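Local coordinates for hydrazine synthase alpha subunit (Candidatus Kuenenia stuttgartiensis, PDB 5C2V), which catalyses, within the hydrazine synthase complex, the second half-reaction, condensing hydroxylamine made by the gamma subunit with ammonia to yield hydrazine, at the interface of chains A and B. Sequence-based numbering; all coordinates share one arbitrary frame. Chains: chain A, Hydrazine synthase alpha subunit; chain B, Hydrazine synthase gamma subunit.

Contact 1: the interface of chains A and B. Residues chain A 144, 200-202; chain B 23, 25, 27-28.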
loop_
_atom_site.group_PDB
_atom_site.type_symbol
_atom_site.label_atom_id
_atom_site.label_comp_id
_atom_site.label_asym_id
_atom_site.label_seq_id
_atom_site.Cartn_x
_atom_site.Cartn_y
_atom_site.Cartn_z
ATOM N N ILE A 144 52.278 -18.489 -2.804
ATOM C CA ILE A 144 53.138 -18.401 -1.627
ATOM C C ILE A 144 52.369 -18.777 -0.365
ATOM O O ILE A 144 51.221 -18.363 -0.194
ATOM C CB ILE A 144 53.713 -16.974 -1.456
ATOM C CG1 ILE A 144 54.527 -16.566 -2.684
ATOM C CG2 ILE A 144 54.561 -16.868 -0.193
ATOM C CD1 ILE A 144 55.127 -15.180 -2.581
ATOM N N ARG A 200 46.396 -19.007 -4.692
ATOM C CA ARG A 200 47.286 -17.874 -4.917
ATOM C C ARG A 200 46.937 -16.709 -3.993
ATOM O O ARG A 200 47.824 -16.054 -3.441
ATOM C CB ARG A 200 47.227 -17.430 -6.382
ATOM C CG ARG A 200 47.612 -15.976 -6.611
ATOM C CD ARG A 200 47.735 -15.655 -8.093
ATOM N NE ARG A 200 47.773 -14.216 -8.342
ATOM C CZ ARG A 200 48.858 -13.460 -8.210
ATOM N NH1 ARG A 200 50.006 -14.001 -7.825
ATOM N NH2 ARG A 200 48.794 -12.159 -8.460
ATOM N N ILE A 201 45.642 -16.466 -3.820
ATOM C CA ILE A 201 45.160 -15.348 -3.012
ATOM C C ILE A 201 45.279 -15.607 -1.506
ATOM O O ILE A 201 45.702 -14.741 -0.739
ATOM C CB ILE A 201 43.688 -15.031 -3.350
ATOM C CG1 ILE A 201 43.542 -14.711 -4.838
ATOM C CG2 ILE A 201 43.177 -13.882 -2.504
ATOM C CD1 ILE A 201 42.112 -14.502 -5.281
ATOM N N THR A 202 44.894 -16.812 -1.106
ATOM C CA THR A 202 44.805 -17.230 0.292
ATOM C C THR A 202 46.043 -18.018 0.716
ATOM O O THR A 202 46.690 -17.688 1.710
ATOM C CB THR A 202 43.537 -18.064 0.557
ATOM O OG1 THR A 202 43.515 -19.202 -0.314
ATOM C CG2 THR A 202 42.291 -17.219 0.306
ATOM N N PRO B 23 48.357 -5.997 -8.409
ATOM C CA PRO B 23 48.233 -5.964 -6.948
ATOM C C PRO B 23 48.854 -7.183 -6.277
ATOM O O PRO B 23 48.734 -8.299 -6.784
ATOM C CB PRO B 23 46.717 -5.940 -6.722
ATOM C CG PRO B 23 46.155 -5.387 -7.978
ATOM C CD PRO B 23 47.048 -5.888 -9.071
ATOM N N THR B 25 49.320 -10.156 -3.481
ATOM C CA THR B 25 48.528 -10.977 -2.575
ATOM C C THR B 25 49.013 -10.726 -1.151
ATOM O O THR B 25 50.147 -10.290 -0.949
ATOM C CB THR B 25 48.629 -12.476 -2.907
ATOM O OG1 THR B 25 49.915 -12.972 -2.517
ATOM C CG2 THR B 25 48.419 -12.711 -4.395
ATOM N N PRO B 27 49.778 -13.006 1.110
ATOM C CA PRO B 27 51.006 -13.773 1.355
ATOM C C PRO B 27 52.247 -13.127 0.742
ATOM O O PRO B 27 53.329 -13.226 1.320
ATOM C CB PRO B 27 50.715 -15.120 0.690
ATOM C CG PRO B 27 49.243 -15.249 0.750
ATOM C CD PRO B 27 48.718 -13.860 0.538
ATOM N N GLU B 28 52.091 -12.480 -0.410
ATOM C CA GLU B 28 53.200 -11.770 -1.041
ATOM C C GLU B 28 53.640 -10.578 -0.196
ATOM O O GLU B 28 54.820 -10.228 -0.169
ATOM C CB GLU B 28 52.819 -11.300 -2.448
ATOM C CG GLU B 28 52.870 -12.387 -3.508
ATOM C CD GLU B 28 52.469 -11.877 -4.880
ATOM O OE1 GLU B 28 51.509 -11.082 -4.963
ATOM O OE2 GLU B 28 53.116 -12.267 -5.874
HETATM O O HOH W 1 50.837 -15.004 -3.836
HETATM O O HOH W 2 52.850 -12.769 -8.532
HETATM O O HOH W 3 50.329 -10.399 -7.072
#

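Contact 2: the interface of chains A and B. Residues chain A 134-137, 162, 200; chain B 21-23.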
loop_
_atom_site.group_PDB
_atom_site.type_symbol
_atom_site.label_atom_id
_atom_site.label_comp_id
_atom_site.label_asym_id
_atom_site.label_seq_id
_atom_site.Cartn_x
_atom_site.Cartn_y
_atom_site.Cartn_z
ATOM N N GLY A 134 42.911 -11.434 -8.058
ATOM C CA GLY A 134 44.316 -11.774 -8.124
ATOM C C GLY A 134 44.828 -11.771 -9.553
ATOM O O GLY A 134 46.012 -12.018 -9.781
ATOM N N SER A 135 43.936 -11.581 -10.523
ATOM C CA SER A 135 44.392 -11.356 -11.889
ATOM C C SER A 135 43.982 -9.994 -12.442
ATOM O O SER A 135 42.885 -9.849 -12.963
ATOM C CB SER A 135 43.807 -12.443 -12.786
ATOM O OG SER A 135 43.689 -13.662 -12.070
ATOM N N ILE A 136 44.864 -9.005 -12.367
ATOM C CA ILE A 136 44.657 -7.755 -13.094
ATOM C C ILE A 136 45.340 -7.756 -14.463
ATOM O O ILE A 136 44.768 -7.320 -15.463
ATOM C CB ILE A 136 45.108 -6.562 -12.251
ATOM C CG1 ILE A 136 44.268 -6.519 -10.973
ATOM C CG2 ILE A 136 44.952 -5.263 -13.020
ATOM C CD1 ILE A 136 42.775 -6.645 -11.218
ATOM N N GLU A 137 46.572 -8.254 -14.487
ATOM C CA GLU A 137 47.374 -8.294 -15.703
ATOM C C GLU A 137 47.509 -9.723 -16.208
ATOM O O GLU A 137 47.563 -10.666 -15.418
ATOM C CB GLU A 137 48.762 -7.690 -15.458
ATOM C CG GLU A 137 48.762 -6.190 -15.208
ATOM C CD GLU A 137 50.159 -5.627 -15.017
ATOM O OE1 GLU A 137 50.383 -4.453 -15.379
ATOM O OE2 GLU A 137 51.034 -6.356 -14.503
ATOM N N LYS A 162 46.701 -16.615 -14.581
ATOM C CA LYS A 162 45.715 -15.778 -13.931
ATOM C C LYS A 162 44.536 -15.544 -14.871
ATOM O O LYS A 162 44.575 -14.672 -15.740
ATOM C CB LYS A 162 46.364 -14.451 -13.528
ATOM C CG LYS A 162 47.451 -14.570 -12.470
ATOM C CD LYS A 162 48.153 -13.237 -12.237
ATOM C CE LYS A 162 49.012 -12.844 -13.430
ATOM N NZ LYS A 162 49.777 -11.588 -13.191
ATOM N N ARG A 200 46.396 -19.007 -4.692
ATOM C CA ARG A 200 47.286 -17.874 -4.917
ATOM C C ARG A 200 46.937 -16.709 -3.993
ATOM O O ARG A 200 47.824 -16.054 -3.441
ATOM C CB ARG A 200 47.227 -17.430 -6.382
ATOM C CG ARG A 200 47.612 -15.976 -6.611
ATOM C CD ARG A 200 47.735 -15.655 -8.093
ATOM N NE ARG A 200 47.773 -14.216 -8.342
ATOM C CZ ARG A 200 48.858 -13.460 -8.210
ATOM N NH1 ARG A 200 50.006 -14.001 -7.825
ATOM N NH2 ARG A 200 48.794 -12.159 -8.460
ATOM N N GLU B 21 49.218 -1.652 -12.420
ATOM C CA GLU B 21 49.961 -2.898 -12.580
ATOM C C GLU B 21 49.250 -4.077 -11.914
ATOM O O GLU B 21 48.032 -4.216 -12.026
ATOM C CB GLU B 21 51.383 -2.750 -12.029
ATOM C CG GLU B 21 52.164 -1.607 -12.662
ATOM C CD GLU B 21 53.657 -1.712 -12.418
ATOM O OE1 GLU B 21 54.207 -0.850 -11.700
ATOM O OE2 GLU B 21 54.281 -2.652 -12.952
ATOM N N GLU B 22 50.010 -4.921 -11.223
ATOM C CA GLU B 22 49.448 -6.110 -10.592
ATOM C C GLU B 22 49.524 -6.038 -9.069
ATOM O O GLU B 22 50.614 -6.014 -8.498
ATOM C CB GLU B 22 50.164 -7.369 -11.089
ATOM C CG GLU B 22 49.650 -8.664 -10.476
ATOM C CD GLU B 22 48.229 -8.989 -10.897
ATOM O OE1 GLU B 22 47.334 -8.995 -10.025
ATOM O OE2 GLU B 22 48.006 -9.244 -12.100
ATOM N N PRO B 23 48.357 -5.997 -8.409
ATOM C CA PRO B 23 48.233 -5.964 -6.948
ATOM C C PRO B 23 48.854 -7.183 -6.277
ATOM O O PRO B 23 48.734 -8.299 -6.784
ATOM C CB PRO B 23 46.717 -5.940 -6.722
ATOM C CG PRO B 23 46.155 -5.387 -7.978
ATOM C CD PRO B 23 47.048 -5.888 -9.071
HETATM O O HOH W 4 53.436 -5.366 -13.058
HETATM O O HOH W 5 50.329 -10.399 -7.072
#

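Contact 1: the interface of chains A and B
B:Thr25 turns its methyl group onto the guanidinium of A:Arg200, joining the gamma subunit to the alpha subunit. CG2 stands over the middle of one face, 3.9 Å from CZ of A:Arg200, and the two side chains run at about a right angle to each other. CG2 also lies 3.5 Å from the backbone O of A:Arg200. The arginine has CG anti to the backbone N (chi1 155°) and is extended from there to NE, and the methyl fits between its carbonyl and its guanidinium face. A small branched residue suits this place, because its methyl can cover the planar cation while its hydroxyl serves other partners.

B:Pro27 makes van der Waals contact with backbone carbonyls, with CD 3.4 Å from O of A:Ile201 and CB lying by O of A:Ile144; a compact ring without a polar side-chain group fits such a surface. An apolar contact joins CD1 of A:Ile144 to CG, in the aliphatic stem of B:Glu28, at 3.7 Å, the two chains crossing nearly perpendicularly.

Water carries polar links. Water 1 joins the backbone O of A:Arg200 to the hydroxyl OG1 of B:Thr25, water 2 joins NH1 of A:Arg200 to OE2 of B:Glu28, and water 3 gathers NH2 of A:Arg200, O of B:Pro23 and OE1 of B:Glu28. The guanidinium and carboxylate planes are 85° apart. NH1 and OE2 stand 4.1 Å apart, but their opposite charges may favour the water-bridged arrangement.

Within the gamma subunit, the backbone N of B:Thr25 donates to OE1 of B:Glu28 at 2.8 Å, using the oxygen's anti lone pair, and the backbone N of B:Glu28 donates to OG1 of B:Thr25. This reciprocal pairing is a helix N-cap with its capping box. It opens helix 26-30 of chain B, which sits against strand 140-146 and the C-terminal end of helix 196-201 of chain A, whose last carbonyls face B:Thr25 and B:Pro27.

Contact 2: the interface of chains A and B
A loop of the alpha subunit, residues 134-137, receives the carboxylate of B:Glu22 from a loop of the gamma subunit. OE2 of B:Glu22 takes a nearly straight hydrogen bond from the backbone N of A:Glu137 at 3.0 Å. The backbone N of A:Ile136 donates to OE2 at 3.2 Å, in a more bent bond. NZ of A:Lys162 reaches OE2 at 3.1 Å. The two backbone donors approach on the syn side, whereas the lysine ammonium comes from above the carboxylate plane and adds a salt bridge. Two consecutive amides and a cation make a suitable binding place for an acid and would probably favour its charged form. B:Glu22 has CG anti to the backbone N (chi1 180°) and then bends at chi2 (67°), which turns the carboxylate toward the loop.

The guanidinium of A:Arg200 adds to the charged surroundings. Its NH2 lies 3.8 Å from OE1 of B:Glu22, a longer salt bridge, with the two planes 87° apart. The same arginine grips O of A:Gly134 through both NE and NH2, fixing its rotation and tying the loop to helix 196-201. Its edge thus faces both oxygens, which may ease their approach to each other.

Beside this polar centre, CG1 of A:Ile136 packs on CD of B:Pro23 at 3.4 Å, the side chains crossing at about a right angle; a branched aliphatic residue and a rigid ring give this flank a hydrophobic fit. The carboxylate end of A:Glu137 lies along the backbone of B:Glu21, while water 4 joins OE2 of A:Glu137 to OE2 of B:Glu21. That water may soften the repulsion expected between two acids.

In the fold, the receiving loop lies between strands 123-131 and 140-146 of chain A, with A:Lys162 following strand 154-161; the gamma residues belong to the loop that leads toward helix 26-30.

Contact 1 and contact 2 are neighbouring patches of one alpha-gamma interface, their C-alpha centres about 10 Å apart. A:Arg200 and B:Pro23 belong to both, and the patches share a water between them. The arginine turns a face to contact 1 and an edge to contact 2. Along chain B, residues 21-28 run from contact 2 into contact 1, so one short segment is held first by its acidic side chain and then by a helix start. Together the patches may help keep the two catalytic subunits of the hydrazine synthase heterotrimer in register.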